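Side-chain contacts in cytochrome P450 reductase (Amycolatopsis methanolica 239, PDB 5OGX), which transfers electrons from NADH through FAD and a [2Fe-2S] cluster to its partner cytochrome P450, supporting the O-demethylation of guaiacol and other lignin-derived aromatics: residues V136-P141 against L161-R166; L108-I113 against R118-G123; G52-G57 against G72-C77. One frame throughout, in Å; residues are numbered along the deposited sequence.

Contact 1: residues V136-P141 against L161-R166. With FAD (flavin-adenine dinucleotide), chain B.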
loop_
_atom_site.group_PDB
_atom_site.type_symbol
_atom_site.label_atom_id
_atom_site.label_comp_id
_atom_site.label_asym_id
_atom_site.label_seq_id
_atom_site.Cartn_x
_atom_site.Cartn_y
_atom_site.Cartn_z
ATOM N N VAL A 136 4.435 -5.717 0.757
ATOM C CA VAL A 136 4.806 -7.020 1.293
ATOM C C VAL A 136 4.735 -6.968 2.809
ATOM O O VAL A 136 4.856 -5.911 3.432
ATOM C CB VAL A 136 6.203 -7.483 0.841
ATOM C CG1 VAL A 136 6.220 -7.704 -0.664
ATOM C CG2 VAL A 136 7.286 -6.487 1.285
ATOM N N GLU A 137 4.507 -8.134 3.403
ATOM C CA GLU A 137 4.366 -8.252 4.846
ATOM C C GLU A 137 5.609 -8.927 5.408
ATOM O O GLU A 137 5.918 -10.070 5.041
ATOM C CB GLU A 137 3.101 -9.051 5.156
ATOM C CG GLU A 137 2.757 -9.202 6.608
ATOM C CD GLU A 137 1.539 -10.092 6.741
ATOM O OE1 GLU A 137 1.629 -11.139 7.406
ATOM O OE2 GLU A 137 0.505 -9.758 6.121
ATOM N N LEU A 138 6.329 -8.220 6.281
ATOM C CA LEU A 138 7.518 -8.764 6.921
ATOM C C LEU A 138 7.182 -9.223 8.332
ATOM O O LEU A 138 6.300 -8.669 8.992
ATOM C CB LEU A 138 8.649 -7.728 6.986
ATOM C CG LEU A 138 9.063 -6.978 5.715
ATOM C CD1 LEU A 138 10.346 -6.158 5.974
ATOM C CD2 LEU A 138 9.264 -7.925 4.554
ATOM N N VAL A 139 7.918 -10.224 8.801
ATOM C CA VAL A 139 7.824 -10.692 10.181
ATOM C C VAL A 139 9.118 -10.317 10.894
ATOM O O VAL A 139 10.215 -10.628 10.409
ATOM C CB VAL A 139 7.572 -12.209 10.245
ATOM C CG1 VAL A 139 7.398 -12.656 11.702
ATOM C CG2 VAL A 139 6.353 -12.575 9.424
ATOM N N VAL A 140 8.995 -9.640 12.032
ATOM C CA VAL A 140 10.172 -9.214 12.788
ATOM C C VAL A 140 10.804 -10.451 13.412
ATOM O O VAL A 140 10.134 -11.191 14.142
ATOM C CB VAL A 140 9.816 -8.177 13.868
ATOM C CG1 VAL A 140 11.073 -7.785 14.683
ATOM C CG2 VAL A 140 9.140 -6.961 13.237
ATOM N N PRO A 141 12.076 -10.717 13.160
ATOM C CA PRO A 141 12.686 -11.943 13.690
ATOM C C PRO A 141 12.654 -11.951 15.213
ATOM O O PRO A 141 12.911 -10.936 15.860
ATOM C CB PRO A 141 14.127 -11.892 13.165
ATOM C CG PRO A 141 14.231 -10.703 12.307
ATOM C CD PRO A 141 13.029 -9.841 12.463
ATOM N N LEU A 161 13.281 -6.528 -4.245
ATOM C CA LEU A 161 12.232 -5.657 -3.730
ATOM C C LEU A 161 12.852 -4.434 -3.066
ATOM O O LEU A 161 13.845 -4.542 -2.347
ATOM C CB LEU A 161 11.350 -6.419 -2.736
ATOM C CG LEU A 161 10.769 -7.750 -3.229
ATOM C CD1 LEU A 161 9.917 -8.391 -2.123
ATOM C CD2 LEU A 161 9.941 -7.597 -4.516
ATOM N N GLU A 162 12.271 -3.263 -3.323
ATOM C CA GLU A 162 12.783 -2.001 -2.791
ATOM C C GLU A 162 11.785 -1.440 -1.789
ATOM O O GLU A 162 10.652 -1.115 -2.161
ATOM C CB GLU A 162 13.037 -0.983 -3.906
ATOM C CG GLU A 162 13.523 0.361 -3.380
ATOM C CD GLU A 162 13.677 1.401 -4.480
ATOM O OE1 GLU A 162 13.456 1.044 -5.646
ATOM O OE2 GLU A 162 14.012 2.561 -4.166
ATOM N N LEU A 163 12.222 -1.284 -0.535
ATOM C CA LEU A 163 11.401 -0.718 0.531
ATOM C C LEU A 163 12.015 0.593 1.006
ATOM O O LEU A 163 13.244 0.742 1.037
ATOM C CB LEU A 163 11.291 -1.689 1.731
ATOM C CG LEU A 163 11.040 -3.156 1.390
ATOM C CD1 LEU A 163 11.045 -4.015 2.664
ATOM C CD2 LEU A 163 9.717 -3.294 0.669
ATOM N N HIS A 164 11.155 1.539 1.391
ATOM C CA HIS A 164 11.573 2.785 2.038
ATOM C C HIS A 164 10.989 2.792 3.439
ATOM O O HIS A 164 9.769 2.841 3.596
ATOM C CB HIS A 164 11.082 4.025 1.276
ATOM C CG HIS A 164 11.498 4.063 -0.160
ATOM N ND1 HIS A 164 11.021 5.013 -1.037
ATOM C CD2 HIS A 164 12.342 3.277 -0.873
ATOM C CE1 HIS A 164 11.553 4.811 -2.231
ATOM N NE2 HIS A 164 12.361 3.767 -2.158
ATOM N N VAL A 165 11.851 2.759 4.451
ATOM C CA VAL A 165 11.432 2.542 5.830
ATOM C C VAL A 165 11.709 3.794 6.650
ATOM O O VAL A 165 12.849 4.264 6.706
ATOM C CB VAL A 165 12.160 1.334 6.437
ATOM C CG1 VAL A 165 11.612 1.036 7.833
ATOM C CG2 VAL A 165 12.012 0.124 5.522
ATOM N N ARG A 166 10.682 4.299 7.323
ATOM C CA ARG A 166 10.837 5.418 8.245
ATOM C C ARG A 166 10.974 4.901 9.675
ATOM O O ARG A 166 10.175 4.063 10.119
ATOM C CB ARG A 166 9.649 6.372 8.138
ATOM C CG ARG A 166 9.706 7.511 9.133
ATOM C CD ARG A 166 10.322 8.763 8.535
ATOM N NE ARG A 166 10.351 9.850 9.510
ATOM C CZ ARG A 166 9.294 10.582 9.850
ATOM N NH1 ARG A 166 9.420 11.546 10.755
ATOM N NH2 ARG A 166 8.114 10.357 9.285
HETATM P PA FAD B . 5.357 -0.083 16.442
HETATM O O1A FAD B . 6.116 -0.902 17.458
HETATM O O2A FAD B . 4.158 -0.788 15.855
HETATM O O5B FAD B . 4.839 1.336 17.105
HETATM C C5B FAD B . 5.565 1.904 18.171
HETATM C C4B FAD B . 4.691 3.043 18.773
HETATM O O4B FAD B . 4.662 4.054 17.948
HETATM C C3B FAD B . 3.232 2.577 18.911
HETATM O O3B FAD B . 2.697 3.126 20.031
HETATM C C2B FAD B . 2.548 3.100 17.625
HETATM O O2B FAD B . 1.074 3.257 17.810
HETATM C C1B FAD B . 3.159 4.230 17.383
HETATM N N9A FAD B . 3.335 4.461 15.973
HETATM C C8A FAD B . 3.277 3.542 15.000
HETATM N N7A FAD B . 3.526 4.160 13.837
HETATM C C5A FAD B . 3.750 5.460 14.104
HETATM C C6A FAD B . 4.050 6.518 13.280
HETATM N N6A FAD B . 4.256 6.765 11.865
HETATM N N1A FAD B . 4.233 7.728 13.793
HETATM C C2A FAD B . 4.121 7.923 15.131
HETATM N N3A FAD B . 3.828 6.882 15.952
HETATM C C4A FAD B . 3.643 5.649 15.422
HETATM N N1 FAD B . 6.035 2.214 6.895
HETATM C C2 FAD B . 7.224 2.643 6.169
HETATM O O2 FAD B . 8.120 3.163 6.746
HETATM N N3 FAD B . 7.309 2.403 4.721
HETATM C C4 FAD B . 6.260 1.785 3.971
HETATM O O4 FAD B . 6.358 1.623 2.800
HETATM C C4X FAD B . 5.042 1.378 4.736
HETATM N N5 FAD B . 3.983 0.730 4.025
HETATM C C5X FAD B . 2.794 0.352 4.785
HETATM C C6 FAD B . 1.732 -0.223 4.081
HETATM C C7 FAD B . 0.604 -0.582 4.823
HETATM C C7M FAD B . -0.442 -1.211 3.904
HETATM C C8 FAD B . 0.541 -0.376 6.199
HETATM C C8M FAD B . -0.727 -0.811 6.924
HETATM C C9 FAD B . 1.596 0.208 6.893
HETATM C C9A FAD B . 2.713 0.575 6.170
HETATM N N10 FAD B . 3.825 1.190 6.915
HETATM C C10 FAD B . 4.966 1.597 6.165
HETATM C "C1'" FAD B . 3.777 1.350 8.379
HETATM C "C2'" FAD B . 4.625 0.102 8.873
HETATM O "O2'" FAD B . 4.050 -1.155 8.542
HETATM C "C3'" FAD B . 4.881 0.070 10.396
HETATM O "O3'" FAD B . 3.663 0.301 11.044
HETATM C "C4'" FAD B . 5.898 1.146 10.820
HETATM O "O4'" FAD B . 7.143 0.886 10.230
HETATM C "C5'" FAD B . 6.072 1.173 12.354
HETATM O "O5'" FAD B . 6.239 -0.150 12.826
HETATM P P FAD B . 7.128 -0.409 14.181
HETATM O O1P FAD B . 7.023 -1.871 14.517
HETATM O O2P FAD B . 8.525 0.146 14.030
HETATM O O3P FAD B . 6.389 0.502 15.325
#
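Leu161 opens the contact by setting its methyl CD1 4.0 Å from CG1 of Val136, the two side chains slanting past each other. The strands that carry them are not neighbours in the sheet: their axes stay 10.6 Å apart and diverge by 72°, as expected of two walls of the FAD-binding beta-barrel meeting through its interior. Branched aliphatic residues suit this place, since they bridge such a gap without burying any polar group. Glu162 lies on the strand's other face, where its OE2 forms salt bridges with Arg119 and Arg255. Leu163 turns inward again and does the work of two residues. With CG anti to the carbonyl carbon (chi1 -44°), its fork spreads over the opposite strand: CD2 lies 4.1 Å from CG2 of Val136, while CD1 meets CD1 of Leu138 tip to tip at 4.0 Å. Tyr149, an FAD-binding residue, touches both Leu138 and Leu163. His164 returns to the outer side, and its NE2 donates to Glu162 OE2 across 2.9 Å in a nearly straight bond (173°). The carboxylate oxygen lies in the plane of the imidazole, yet the donor comes from above the carboxylate plane; Tyr251 OH holds ND1, so both ring nitrogens have partners and the ring's rotation is fixed. Beyond this ring the strand's backbone addresses the flavin. The carbonyl O of His164 receives FAD N3 at 2.7 Å, Val165 packs against Tyr149 and helix 174-178, and Arg166 N donates to FAD O2 at 2.9 Å. One strand therefore combines two chemistries: inward aliphatic side chains pack it against the wall across the interior, and a backbone acceptor and donor two residues apart match the pyrimidine edge of the isoalloxazine, a recognition that probably depends more on strand position than on side chains.

Contact 2: residues L108-I113 against R118-G123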
loop_
_atom_site.group_PDB
_atom_site.type_symbol
_atom_site.label_atom_id
_atom_site.label_comp_id
_atom_site.label_asym_id
_atom_site.label_seq_id
_atom_site.Cartn_x
_atom_site.Cartn_y
_atom_site.Cartn_z
ATOM N N LEU A 108 19.943 -7.630 0.392
ATOM C CA LEU A 108 21.064 -7.286 -0.473
ATOM C C LEU A 108 21.726 -5.983 -0.066
ATOM O O LEU A 108 22.953 -5.858 -0.178
ATOM C CB LEU A 108 20.599 -7.194 -1.926
ATOM C CG LEU A 108 20.040 -8.488 -2.512
ATOM C CD1 LEU A 108 19.732 -8.307 -3.990
ATOM C CD2 LEU A 108 20.989 -9.662 -2.283
ATOM N N GLU A 109 20.957 -5.021 0.429
ATOM C CA GLU A 109 21.514 -3.749 0.866
ATOM C C GLU A 109 20.566 -3.108 1.863
ATOM O O GLU A 109 19.343 -3.240 1.739
ATOM C CB GLU A 109 21.745 -2.798 -0.313
ATOM C CG GLU A 109 22.241 -1.416 0.106
ATOM C CD GLU A 109 22.728 -0.584 -1.063
ATOM O OE1 GLU A 109 22.030 -0.542 -2.095
ATOM O OE2 GLU A 109 23.817 0.021 -0.951
ATOM N N VAL A 110 21.136 -2.432 2.854
ATOM C CA VAL A 110 20.393 -1.534 3.729
ATOM C C VAL A 110 21.193 -0.244 3.814
ATOM O O VAL A 110 22.387 -0.265 4.147
ATOM C CB VAL A 110 20.129 -2.143 5.119
ATOM C CG1 VAL A 110 21.381 -2.757 5.699
ATOM C CG2 VAL A 110 19.555 -1.094 6.058
ATOM N N ALA A 111 20.566 0.865 3.450
ATOM C CA ALA A 111 21.276 2.123 3.267
ATOM C C ALA A 111 20.517 3.238 3.967
ATOM O O ALA A 111 19.294 3.340 3.834
ATOM C CB ALA A 111 21.445 2.449 1.778
ATOM N N ASP A 112 21.242 4.066 4.712
ATOM C CA ASP A 112 20.658 5.261 5.308
ATOM C C ASP A 112 20.594 6.323 4.215
ATOM O O ASP A 112 21.633 6.772 3.725
ATOM C CB ASP A 112 21.497 5.725 6.501
ATOM C CG ASP A 112 21.306 4.846 7.724
ATOM O OD1 ASP A 112 20.207 4.861 8.315
ATOM O OD2 ASP A 112 22.254 4.116 8.088
ATOM N N ILE A 113 19.386 6.706 3.800
ATOM C CA ILE A 113 19.228 7.585 2.647
ATOM C C ILE A 113 18.758 8.986 3.015
ATOM O O ILE A 113 18.874 9.896 2.177
ATOM C CB ILE A 113 18.288 6.967 1.586
ATOM C CG1 ILE A 113 16.869 6.752 2.135
ATOM C CG2 ILE A 113 18.867 5.660 1.060
ATOM C CD1 ILE A 113 15.908 6.220 1.080
ATOM N N ARG A 118 15.562 4.654 5.693
ATOM C CA ARG A 118 16.423 3.631 5.123
ATOM C C ARG A 118 15.801 3.021 3.876
ATOM O O ARG A 118 14.585 2.814 3.809
ATOM C CB ARG A 118 16.701 2.525 6.127
ATOM C CG ARG A 118 17.836 2.884 7.054
ATOM C CD ARG A 118 18.134 1.812 8.079
ATOM N NE ARG A 118 19.473 2.060 8.607
ATOM C CZ ARG A 118 20.226 1.176 9.253
ATOM N NH1 ARG A 118 19.788 -0.059 9.482
ATOM N NH2 ARG A 118 21.433 1.543 9.671
ATOM N N ARG A 119 16.652 2.710 2.905
ATOM C CA ARG A 119 16.279 1.867 1.781
ATOM C C ARG A 119 16.684 0.439 2.109
ATOM O O ARG A 119 17.790 0.196 2.598
ATOM C CB ARG A 119 16.957 2.321 0.484
ATOM C CG ARG A 119 16.248 1.810 -0.781
ATOM C CD ARG A 119 17.106 1.942 -2.039
ATOM N NE ARG A 119 17.796 3.232 -2.124
ATOM C CZ ARG A 119 17.242 4.356 -2.575
ATOM N NH1 ARG A 119 15.971 4.374 -2.991
ATOM N NH2 ARG A 119 17.963 5.469 -2.609
ATOM N N VAL A 120 15.789 -0.503 1.856
ATOM C CA VAL A 120 16.091 -1.913 2.040
ATOM C C VAL A 120 15.852 -2.619 0.715
ATOM O O VAL A 120 14.765 -2.513 0.139
ATOM C CB VAL A 120 15.240 -2.534 3.159
ATOM C CG1 VAL A 120 15.494 -4.019 3.235
ATOM C CG2 VAL A 120 15.521 -1.839 4.498
ATOM N N LEU A 121 16.863 -3.328 0.229
ATOM C CA LEU A 121 16.747 -4.115 -0.991
ATOM C C LEU A 121 16.724 -5.583 -0.596
ATOM O O LEU A 121 17.658 -6.064 0.050
ATOM C CB LEU A 121 17.903 -3.833 -1.952
ATOM C CG LEU A 121 18.027 -2.400 -2.450
ATOM C CD1 LEU A 121 19.154 -2.305 -3.474
ATOM C CD2 LEU A 121 16.705 -1.900 -3.040
ATOM N N LEU A 122 15.658 -6.286 -0.971
ATOM C CA LEU A 122 15.482 -7.695 -0.642
ATOM C C LEU A 122 15.554 -8.517 -1.920
ATOM O O LEU A 122 14.706 -8.364 -2.806
ATOM C CB LEU A 122 14.139 -7.940 0.051
ATOM C CG LEU A 122 13.838 -7.253 1.380
ATOM C CD1 LEU A 122 12.474 -7.730 1.874
ATOM C CD2 LEU A 122 14.945 -7.570 2.390
ATOM N N GLY A 123 16.562 -9.379 -2.016
ATOM C CA GLY A 123 16.681 -10.249 -3.170
ATOM C C GLY A 123 15.833 -11.498 -2.997
ATOM O O GLY A 123 15.760 -12.079 -1.917
#
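Asp112 and Arg118 leave their strands with CG anti to the carbonyl carbon (chi1 -75° and -84°), and the arginine chain then runs extended to NE, which lays the guanidinium alongside the carboxylate, the two side chains pointing the same way. Arg118 grips the carboxylate of Asp112 side-on: NE donates to OD1 at 2.9 Å (167°) and NH2 to OD2 at 3.1 Å. Beside this salt bridge, Val110 CG2 lies 3.6 Å from Arg118 NH1, which also donates to Leu178 O. On the face bearing Arg119, Ile113 crosses that residue at about a right angle and puts CD1 over one face of its guanidinium, offset toward the rim, while Glu162 and Asp252 take the charged nitrogens. Leu108 and Glu109 both oppose Leu121 in a classic beta bulge: Leu108 N donates to Leu121 O at 2.8 Å, Glu109 N only weakly at 3.5 Å. Gly123 suits its position because a beta-carbon there would clash with Leu108 CD1. The pair forms an antiparallel beta hairpin, part of strands 101-114 and 117-124 of the six-stranded FAD-domain sheet. Strand 187-194 flanks the first and strand 160-166 the second, while helix 174-178 supplies Leu178 beside Arg118.

Contact 3: residues G52-G57 against G72-C77. With FES (Fe2/s2 (inorganic) cluster), chain C.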
loop_
_atom_site.group_PDB
_atom_site.type_symbol
_atom_site.label_atom_id
_atom_site.label_comp_id
_atom_site.label_asym_id
_atom_site.label_seq_id
_atom_site.Cartn_x
_atom_site.Cartn_y
_atom_site.Cartn_z
ATOM N N GLY A 52 -22.629 -20.751 6.398
ATOM C CA GLY A 52 -21.489 -21.182 7.183
ATOM C C GLY A 52 -21.323 -20.369 8.451
ATOM O O GLY A 52 -22.265 -19.783 8.988
ATOM N N GLU A 53 -20.085 -20.336 8.938
ATOM C CA GLU A 53 -19.821 -19.728 10.231
ATOM C C GLU A 53 -18.339 -19.412 10.330
ATOM O O GLU A 53 -17.496 -20.176 9.848
ATOM C CB GLU A 53 -20.255 -20.650 11.384
ATOM C CG GLU A 53 -20.269 -19.964 12.746
ATOM C CD GLU A 53 -20.337 -20.941 13.913
ATOM O OE1 GLU A 53 -20.221 -22.168 13.686
ATOM O OE2 GLU A 53 -20.499 -20.473 15.062
ATOM N N VAL A 54 -18.031 -18.281 10.952
ATOM C CA VAL A 54 -16.652 -17.854 11.109
ATOM C C VAL A 54 -16.403 -17.458 12.554
ATOM O O VAL A 54 -17.324 -17.143 13.314
ATOM C CB VAL A 54 -16.295 -16.687 10.165
ATOM C CG1 VAL A 54 -16.458 -17.120 8.709
ATOM C CG2 VAL A 54 -17.161 -15.464 10.466
ATOM N N ASP A 55 -15.133 -17.509 12.928
ATOM C CA ASP A 55 -14.642 -16.881 14.141
ATOM C C ASP A 55 -14.069 -15.531 13.741
ATOM O O ASP A 55 -13.249 -15.457 12.821
ATOM C CB ASP A 55 -13.577 -17.748 14.810
ATOM C CG ASP A 55 -12.859 -17.020 15.923
ATOM O OD1 ASP A 55 -13.468 -16.845 16.998
ATOM O OD2 ASP A 55 -11.697 -16.616 15.721
ATOM N N HIS A 56 -14.517 -14.466 14.406
ATOM C CA HIS A 56 -14.122 -13.126 13.988
ATOM C C HIS A 56 -12.703 -12.750 14.394
ATOM O O HIS A 56 -12.226 -11.692 13.974
ATOM C CB HIS A 56 -15.110 -12.099 14.533
ATOM C CG HIS A 56 -16.449 -12.164 13.871
ATOM N ND1 HIS A 56 -16.643 -11.806 12.555
ATOM C CD2 HIS A 56 -17.653 -12.582 14.330
ATOM C CE1 HIS A 56 -17.915 -11.980 12.238
ATOM N NE2 HIS A 56 -18.549 -12.448 13.299
ATOM N N GLY A 57 -12.025 -13.580 15.180
ATOM C CA GLY A 57 -10.620 -13.334 15.472
ATOM C C GLY A 57 -10.390 -11.998 16.149
ATOM O O GLY A 57 -11.103 -11.614 17.084
ATOM N N GLY A 72 -24.307 -10.613 10.240
ATOM C CA GLY A 72 -23.587 -11.578 9.439
ATOM C C GLY A 72 -22.406 -11.042 8.650
ATOM O O GLY A 72 -21.941 -11.723 7.731
ATOM N N LEU A 73 -21.921 -9.850 8.962
ATOM C CA LEU A 73 -20.733 -9.336 8.294
ATOM C C LEU A 73 -19.479 -9.815 9.017
ATOM O O LEU A 73 -19.518 -10.217 10.182
ATOM C CB LEU A 73 -20.750 -7.808 8.232
ATOM C CG LEU A 73 -21.986 -7.162 7.602
ATOM C CD1 LEU A 73 -21.732 -5.680 7.382
ATOM C CD2 LEU A 73 -22.363 -7.853 6.296
ATOM N N ALA A 74 -18.354 -9.756 8.305
ATOM C CA ALA A 74 -17.063 -10.172 8.842
ATOM C C ALA A 74 -15.967 -9.421 8.101
ATOM O O ALA A 74 -16.207 -8.798 7.068
ATOM C CB ALA A 74 -16.859 -11.687 8.701
ATOM N N LEU A 75 -14.762 -9.473 8.653
ATOM C CA LEU A 75 -13.567 -8.997 7.962
ATOM C C LEU A 75 -12.802 -10.210 7.453
ATOM O O LEU A 75 -12.384 -11.064 8.247
ATOM C CB LEU A 75 -12.676 -8.168 8.888
ATOM C CG LEU A 75 -13.278 -6.923 9.527
ATOM C CD1 LEU A 75 -12.217 -6.232 10.382
ATOM C CD2 LEU A 75 -13.808 -5.997 8.426
ATOM N N ALA A 76 -12.611 -10.282 6.133
ATOM C CA ALA A 76 -11.901 -11.421 5.553
ATOM C C ALA A 76 -10.518 -11.620 6.172
ATOM O O ALA A 76 -10.057 -12.759 6.303
ATOM C CB ALA A 76 -11.774 -11.252 4.040
ATOM N N CYS A 77 -9.823 -10.539 6.524
ATOM C CA CYS A 77 -8.475 -10.726 7.061
ATOM C C CYS A 77 -8.466 -11.139 8.522
ATOM O O CYS A 77 -7.400 -11.491 9.043
ATOM C CB CYS A 77 -7.635 -9.450 6.910
ATOM S SG CYS A 77 -8.236 -8.109 7.954
HETATM FE FE1 FES C . -7.849 -4.178 6.051
HETATM FE FE2 FES C . -9.048 -6.478 6.378
HETATM S S1 FES C . -9.450 -4.666 7.496
HETATM S S2 FES C . -7.602 -5.971 4.800
HETATM O O HOH W 1 -14.245 -10.871 11.175
HETATM O O HOH W 2 -20.951 -12.365 11.441
#
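His56 presents the edge of its ring to the strand 73-75, CE1 lying 3.1 Å from the carbonyl O of Leu73 and 3.7 Å from CB of Ala74. The setting is the plant-type [2Fe-2S] ferredoxin domain, a beta-grasp fold. Ala74 suits its position because its single methyl lets the imidazole come close to the strand backbone; the same methyl also receives CG2 of Val54 at 4.2 Å. This branch of Val54 lies over one face of the His56 ring, offset toward the rim, and probably helps to fix how the ring is turned.

Two waters in the ring plane extend the reach of the nitrogens. Water 1 is 2.9 Å from His56 ND1 and accepts from Leu75 N, whereas water 2 takes a weak bond from His56 NE2 at 3.0 Å and donates to Leu73 O at 2.9 Å. A histidine fits here because its two nitrogens, set at different points of a flat ring, can each address the same strand through a solvent molecule. Were His56 replaced by alanine, both waters would probably lose their ring partner and a gap would open beside Ala74 and Val54.

Leu64 and Arg69 also touch the His56 side chain; farther out, short strand 54-55 pairs with strand 80-81. The opposite segment is fixed by strand 46-51, to which Ala74 bonds through the backbone at Leu47. It enters from helix 66-70 through Gly72, where a Schellman motif with positive phi favours glycine. Past Ala76, which packs on Leu23 and Met33, the chain reaches the cluster. There Cys45 is the other protein ligand of FE2, and Cys77, with SG between its backbone N and carbonyl carbon (chi1 68°), binds that iron through SG at 2.4 Å.

How the contacts relate
Contacts 1 and 2 belong to one six-stranded sheet and share a border, for strand 117-124 bonds to strand 160-166 through Leu161 N with Leu122 O and Val165 N with Arg118 O. Contact 1 is the buried one, joining non-neighbouring strands by hydrocarbon alone; contact 2 lies at the surface, where adjacent strands pair by backbone bonds and charged side chains. Contact 3, partly buried in the ferredoxin domain, joins its segments largely through ring edge and water. Its centre is about 28 Å from that of contact 1 and 38 Å from that of contact 2. Contact 1 includes residues that hydrogen-bond FAD, contact 3 a cysteine ligand of the cluster.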